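Local coordinates for protein glycosyl transferase (Staphylococcus aureus, PDB 5TZJ) that belongs to glycosyltransferase family 2 and binds uridine-diphosphate-N-acetylglucosamine in a pocket at the carboxyl ends of parallel strands, at residues A[1-15]-A[78-92]. Numbering follows the deposited sequence.
Sequences MKFSVIVPTYNSEKY and ALKQAEGEFVLFVDS. With UD1 (uridine-diphosphate-N-acetylglucosamine), chain C.
The hydroxyl of Ser92 bonds to two others: OG lies 2.9 Å from Ser12 OG and 2.8 Å from O2' of UD1. Its first torsion (62°) sets OG between its own backbone N and carbonyl carbon, within reach of Ser12 OG and of the ribose O2'. Ser12 OG also accepts the backbone N-H of Tyr10, which ties the turn after strand 3-9 to this serine pair. Small hydroxyls suit a site where the ribose comes so close. The ring of Tyr15 adds an edge, with Ser92 OG in its plane. On the ribose, O3B donates to Pro8 O and receives the Ser92 N-H at 2.8 Å, a nearly straight bond (169°), so both segments hold one hydroxyl. Asp91 OD2 accepts from O3' of the N-acetylglucosamine ring, while OD1 pairs with Arg75. The pocket sits where two neighbouring parallel strands of a Rossmann-like GT-A fold end, 3-9 and 86-89, joined by alternating backbone bonds such as Ser4 N to Phe86 O and Leu88 N to Ser4 O. Helix 72-81 lies over one face of this sheet, and Ile6 packs beneath it. Its CG2, anti to the backbone N, presses on Ala78 CB at a tight 3.4 Å and lies beside Phe89 CD1; Ile6 CD1 runs on to Leu79 and Val87. The small methyl of Ala78 suits a helix that packs this close to the strand. Further down, Ser4 OG accepts the Gly84 N-H at 2.6 Å and also bonds Glu34 OE2. Glycine suits this tight turn, since a CB there would run into the backbone of Phe3 and Ser4. At the outer end, Lys2 NZ is held mainly by a salt bridge to Asp109, and reaches Glu85 OE1 only at a long 3.7 Å.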
# COMPACT_ATOMS: atom_id res chain seq x y z
N MET A 1 -21.76 8.04 15.21
CA MET A 1 -21.32 8.56 13.91
C MET A 1 -20.76 7.43 13.04
O MET A 1 -19.95 6.63 13.50
CB MET A 1 -20.26 9.62 14.11
CG MET A 1 -20.27 10.62 12.99
SD MET A 1 -19.47 12.16 13.44
CE MET A 1 -19.84 12.29 15.19
N LYS A 2 -21.21 7.40 11.78
CA LYS A 2 -20.87 6.28 10.91
C LYS A 2 -19.41 6.34 10.47
O LYS A 2 -18.66 5.37 10.61
CB LYS A 2 -21.79 6.24 9.70
CG LYS A 2 -21.69 4.89 8.92
CD LYS A 2 -22.06 3.70 9.79
CE LYS A 2 -22.89 2.70 8.98
NZ LYS A 2 -23.39 1.57 9.81
N PHE A 3 -18.98 7.49 9.93
CA PHE A 3 -17.67 7.57 9.30
C PHE A 3 -16.82 8.68 9.90
O PHE A 3 -17.33 9.72 10.35
CB PHE A 3 -17.80 7.81 7.78
CG PHE A 3 -18.50 6.70 7.03
CD1 PHE A 3 -17.80 5.52 6.69
CD2 PHE A 3 -19.83 6.83 6.65
CE1 PHE A 3 -18.44 4.49 5.98
CE2 PHE A 3 -20.48 5.82 5.94
CZ PHE A 3 -19.81 4.65 5.61
N SER A 4 -15.51 8.48 9.87
CA SER A 4 -14.60 9.58 10.05
C SER A 4 -13.76 9.62 8.79
O SER A 4 -13.08 8.63 8.48
CB SER A 4 -13.73 9.41 11.30
OG SER A 4 -14.50 9.27 12.47
N VAL A 5 -13.85 10.72 8.05
CA VAL A 5 -13.02 10.90 6.86
C VAL A 5 -11.71 11.56 7.28
O VAL A 5 -11.72 12.70 7.77
CB VAL A 5 -13.75 11.75 5.82
CG1 VAL A 5 -12.88 11.89 4.57
CG2 VAL A 5 -15.12 11.11 5.53
N ILE A 6 -10.59 10.87 7.10
CA ILE A 6 -9.32 11.36 7.63
C ILE A 6 -8.48 11.90 6.48
O ILE A 6 -8.18 11.18 5.52
CB ILE A 6 -8.59 10.26 8.42
CG1 ILE A 6 -9.32 10.03 9.76
CG2 ILE A 6 -7.08 10.59 8.58
CD1 ILE A 6 -8.84 8.84 10.56
N VAL A 7 -8.05 13.16 6.60
CA VAL A 7 -7.37 13.91 5.55
C VAL A 7 -6.09 14.50 6.12
O VAL A 7 -6.15 15.46 6.89
CB VAL A 7 -8.25 15.06 5.02
CG1 VAL A 7 -7.51 15.82 3.88
CG2 VAL A 7 -9.60 14.53 4.56
N PRO A 8 -4.92 13.95 5.80
CA PRO A 8 -3.68 14.65 6.15
C PRO A 8 -3.43 15.73 5.12
O PRO A 8 -3.57 15.49 3.92
CB PRO A 8 -2.61 13.55 6.08
CG PRO A 8 -3.17 12.52 4.94
CD PRO A 8 -4.73 12.69 5.08
N THR A 9 -3.05 16.94 5.55
CA THR A 9 -2.76 18.00 4.58
C THR A 9 -1.33 18.53 4.73
O THR A 9 -0.77 18.54 5.84
CB THR A 9 -3.75 19.19 4.71
OG1 THR A 9 -3.61 19.79 6.00
CG2 THR A 9 -5.20 18.71 4.54
N TYR A 10 -0.76 19.01 3.61
CA TYR A 10 0.58 19.61 3.63
C TYR A 10 0.71 20.54 2.42
O TYR A 10 0.90 20.07 1.30
CB TYR A 10 1.70 18.58 3.61
CG TYR A 10 3.09 19.27 3.74
CD1 TYR A 10 3.28 20.32 4.65
CD2 TYR A 10 4.16 18.91 2.92
CE1 TYR A 10 4.50 20.95 4.77
CE2 TYR A 10 5.41 19.55 3.04
CZ TYR A 10 5.56 20.57 3.97
OH TYR A 10 6.76 21.22 4.11
N ASN A 11 0.60 21.87 2.66
CA ASN A 11 0.68 22.86 1.58
C ASN A 11 -0.26 22.48 0.43
O ASN A 11 0.10 22.49 -0.75
CB ASN A 11 2.13 23.02 1.12
CG ASN A 11 2.99 23.73 2.17
OD1 ASN A 11 2.46 24.49 3.00
ND2 ASN A 11 4.30 23.49 2.14
N SER A 12 -1.49 22.18 0.81
CA SER A 12 -2.52 21.65 -0.07
C SER A 12 -3.48 22.73 -0.55
O SER A 12 -4.62 22.42 -0.90
CB SER A 12 -3.31 20.56 0.66
OG SER A 12 -2.49 19.52 1.13
N GLU A 13 -3.06 24.00 -0.54
CA GLU A 13 -4.03 25.07 -0.76
C GLU A 13 -4.58 25.08 -2.18
O GLU A 13 -5.73 25.49 -2.39
CB GLU A 13 -3.43 26.43 -0.40
CG GLU A 13 -2.84 27.19 -1.55
CD GLU A 13 -2.05 28.41 -1.09
OE1 GLU A 13 -2.38 28.98 -0.03
OE2 GLU A 13 -1.07 28.76 -1.78
N LYS A 14 -3.80 24.64 -3.18
CA LYS A 14 -4.25 24.72 -4.57
C LYS A 14 -5.30 23.67 -4.92
O LYS A 14 -5.98 23.81 -5.94
CB LYS A 14 -3.08 24.58 -5.54
CG LYS A 14 -1.85 25.36 -5.17
CD LYS A 14 -2.04 26.86 -5.26
CE LYS A 14 -0.73 27.57 -4.89
NZ LYS A 14 -0.82 29.05 -5.02
N TYR A 15 -5.46 22.62 -4.12
CA TYR A 15 -6.43 21.58 -4.49
C TYR A 15 -7.39 21.18 -3.38
O TYR A 15 -8.36 20.48 -3.67
CB TYR A 15 -5.70 20.31 -4.99
CG TYR A 15 -4.41 19.99 -4.25
CD1 TYR A 15 -4.44 19.31 -3.04
CD2 TYR A 15 -3.18 20.37 -4.76
CE1 TYR A 15 -3.24 18.99 -2.34
CE2 TYR A 15 -1.97 20.08 -4.08
CZ TYR A 15 -2.00 19.38 -2.86
OH TYR A 15 -0.81 19.08 -2.19
N ALA A 78 -5.03 11.90 13.54
CA ALA A 78 -6.44 11.92 13.18
C ALA A 78 -7.15 10.65 13.64
O ALA A 78 -8.31 10.70 14.07
CB ALA A 78 -6.62 12.07 11.66
N LEU A 79 -6.49 9.50 13.47
CA LEU A 79 -7.14 8.24 13.83
C LEU A 79 -7.50 8.21 15.32
O LEU A 79 -8.60 7.78 15.70
CB LEU A 79 -6.24 7.06 13.44
CG LEU A 79 -6.79 5.64 13.63
CD1 LEU A 79 -8.17 5.49 13.00
CD2 LEU A 79 -5.77 4.59 13.07
N LYS A 80 -6.61 8.75 16.17
CA LYS A 80 -6.90 8.84 17.60
C LYS A 80 -8.10 9.74 17.88
O LYS A 80 -8.92 9.41 18.75
CB LYS A 80 -5.66 9.31 18.35
CG LYS A 80 -4.72 8.16 18.71
CD LYS A 80 -3.25 8.48 18.40
CE LYS A 80 -2.36 7.24 18.61
NZ LYS A 80 -1.11 7.24 17.78
N GLN A 81 -8.23 10.87 17.17
CA GLN A 81 -9.36 11.79 17.37
C GLN A 81 -10.66 11.24 16.82
O GLN A 81 -11.73 11.67 17.25
CB GLN A 81 -9.09 13.15 16.70
CG GLN A 81 -7.91 13.95 17.28
CD GLN A 81 -7.43 15.09 16.36
OE1 GLN A 81 -7.86 15.20 15.22
NE2 GLN A 81 -6.54 15.94 16.88
N ALA A 82 -10.57 10.30 15.89
CA ALA A 82 -11.73 9.84 15.14
C ALA A 82 -12.74 9.13 16.03
O ALA A 82 -12.39 8.24 16.81
CB ALA A 82 -11.25 8.90 14.03
N GLU A 83 -14.01 9.50 15.86
CA GLU A 83 -15.12 8.90 16.58
C GLU A 83 -16.06 8.08 15.71
O GLU A 83 -16.99 7.47 16.24
CB GLU A 83 -15.91 10.00 17.30
CG GLU A 83 -15.21 10.53 18.54
CD GLU A 83 -16.05 11.56 19.29
OE1 GLU A 83 -16.05 12.75 18.87
OE2 GLU A 83 -16.70 11.18 20.29
N GLY A 84 -15.86 8.04 14.38
CA GLY A 84 -16.76 7.28 13.54
C GLY A 84 -16.61 5.78 13.72
O GLY A 84 -15.56 5.29 14.15
N GLU A 85 -17.69 5.03 13.42
CA GLU A 85 -17.60 3.57 13.53
C GLU A 85 -16.59 2.99 12.52
O GLU A 85 -15.96 1.96 12.80
CB GLU A 85 -18.98 2.92 13.34
CG GLU A 85 -19.03 1.45 13.78
CD GLU A 85 -20.43 0.84 13.73
OE1 GLU A 85 -21.21 1.16 12.80
OE2 GLU A 85 -20.75 0.02 14.63
N PHE A 86 -16.42 3.67 11.39
CA PHE A 86 -15.50 3.33 10.32
C PHE A 86 -14.66 4.54 9.97
O PHE A 86 -15.13 5.67 10.12
CB PHE A 86 -16.30 2.88 9.10
CG PHE A 86 -16.92 1.52 9.27
CD1 PHE A 86 -18.18 1.38 9.83
CD2 PHE A 86 -16.21 0.39 8.93
CE1 PHE A 86 -18.72 0.13 10.01
CE2 PHE A 86 -16.75 -0.86 9.11
CZ PHE A 86 -18.00 -0.99 9.65
N VAL A 87 -13.43 4.32 9.47
CA VAL A 87 -12.66 5.42 8.92
C VAL A 87 -12.47 5.25 7.42
O VAL A 87 -12.38 4.13 6.88
CB VAL A 87 -11.30 5.63 9.61
CG1 VAL A 87 -11.50 5.95 11.10
CG2 VAL A 87 -10.38 4.45 9.42
N LEU A 88 -12.39 6.40 6.74
CA LEU A 88 -11.99 6.47 5.34
C LEU A 88 -10.86 7.47 5.23
O LEU A 88 -11.02 8.62 5.64
CB LEU A 88 -13.15 6.91 4.45
CG LEU A 88 -12.80 7.28 3.00
CD1 LEU A 88 -12.22 6.10 2.21
CD2 LEU A 88 -14.09 7.84 2.32
N PHE A 89 -9.74 7.04 4.68
CA PHE A 89 -8.60 7.92 4.44
C PHE A 89 -8.68 8.49 3.02
O PHE A 89 -8.74 7.74 2.05
CB PHE A 89 -7.27 7.19 4.63
CG PHE A 89 -7.08 6.65 6.02
CD1 PHE A 89 -6.54 7.47 7.05
CD2 PHE A 89 -7.47 5.36 6.33
CE1 PHE A 89 -6.37 6.97 8.34
CE2 PHE A 89 -7.29 4.85 7.61
CZ PHE A 89 -6.74 5.65 8.62
N VAL A 90 -8.66 9.81 2.91
CA VAL A 90 -8.62 10.46 1.61
C VAL A 90 -7.47 11.45 1.61
O VAL A 90 -7.39 12.31 2.50
CB VAL A 90 -9.92 11.21 1.29
CG1 VAL A 90 -9.84 11.71 -0.17
CG2 VAL A 90 -11.08 10.31 1.54
N ASP A 91 -6.65 11.39 0.58
CA ASP A 91 -5.55 12.33 0.47
C ASP A 91 -6.01 13.67 -0.07
O ASP A 91 -7.03 13.78 -0.78
CB ASP A 91 -4.45 11.76 -0.41
CG ASP A 91 -3.76 10.61 0.27
OD1 ASP A 91 -3.88 10.51 1.53
OD2 ASP A 91 -3.11 9.84 -0.44
N SER A 92 -5.25 14.71 0.30
CA SER A 92 -5.72 16.08 0.16
C SER A 92 -5.93 16.49 -1.30
O SER A 92 -6.70 17.42 -1.57
CB SER A 92 -4.73 17.03 0.84
OG SER A 92 -3.45 16.96 0.24
C1' UD1 C . 0.27 7.82 -2.63
C2' UD1 C . -0.82 7.13 -1.82
C3' UD1 C . -0.87 7.83 -0.50
C4' UD1 C . 0.36 7.42 0.23
C5' UD1 C . 1.55 8.10 -0.45
C6' UD1 C . 2.83 7.71 0.21
C7' UD1 C . -2.47 6.12 -3.42
C8' UD1 C . -1.50 4.97 -3.63
N2' UD1 C . -2.13 7.20 -2.54
O1' UD1 C . -0.16 9.11 -2.85
O3' UD1 C . -2.10 7.54 0.23
O4' UD1 C . 0.26 7.80 1.59
O5' UD1 C . 1.59 7.72 -1.89
O6' UD1 C . 2.83 6.32 0.47
O7' UD1 C . -3.50 6.16 -3.99
N1 UD1 C . 1.17 14.69 3.38
C2 UD1 C . 1.38 15.04 4.82
N3 UD1 C . 2.73 15.42 5.33
C4 UD1 C . 3.85 15.44 4.39
C5 UD1 C . 3.65 15.07 2.95
C6 UD1 C . 2.30 14.69 2.46
O2 UD1 C . 0.46 15.01 5.55
O4 UD1 C . 4.93 15.74 4.79
C1B UD1 C . -0.14 14.28 2.95
C2B UD1 C . -0.64 14.94 1.56
O2' UD1 C . -1.19 16.29 1.84
C3B UD1 C . -1.52 14.07 1.07
C4B UD1 C . -1.05 12.68 1.58
O4B UD1 C . -0.07 12.97 2.73
O3B UD1 C . -2.89 14.27 1.66
C5B UD1 C . -0.36 11.90 0.61
O5B UD1 C . 0.77 12.59 0.16
PA UD1 C . 0.94 12.73 -1.48
O1A UD1 C . 2.01 13.74 -1.80
O2A UD1 C . -0.40 13.10 -2.10
O3A UD1 C . 1.36 11.19 -1.95
PB UD1 C . 0.84 10.35 -3.29
O1B UD1 C . 0.09 11.20 -4.29
O2B UD1 C . 2.18 9.93 -3.88
O HOH W 1 -5.39 9.93 3.91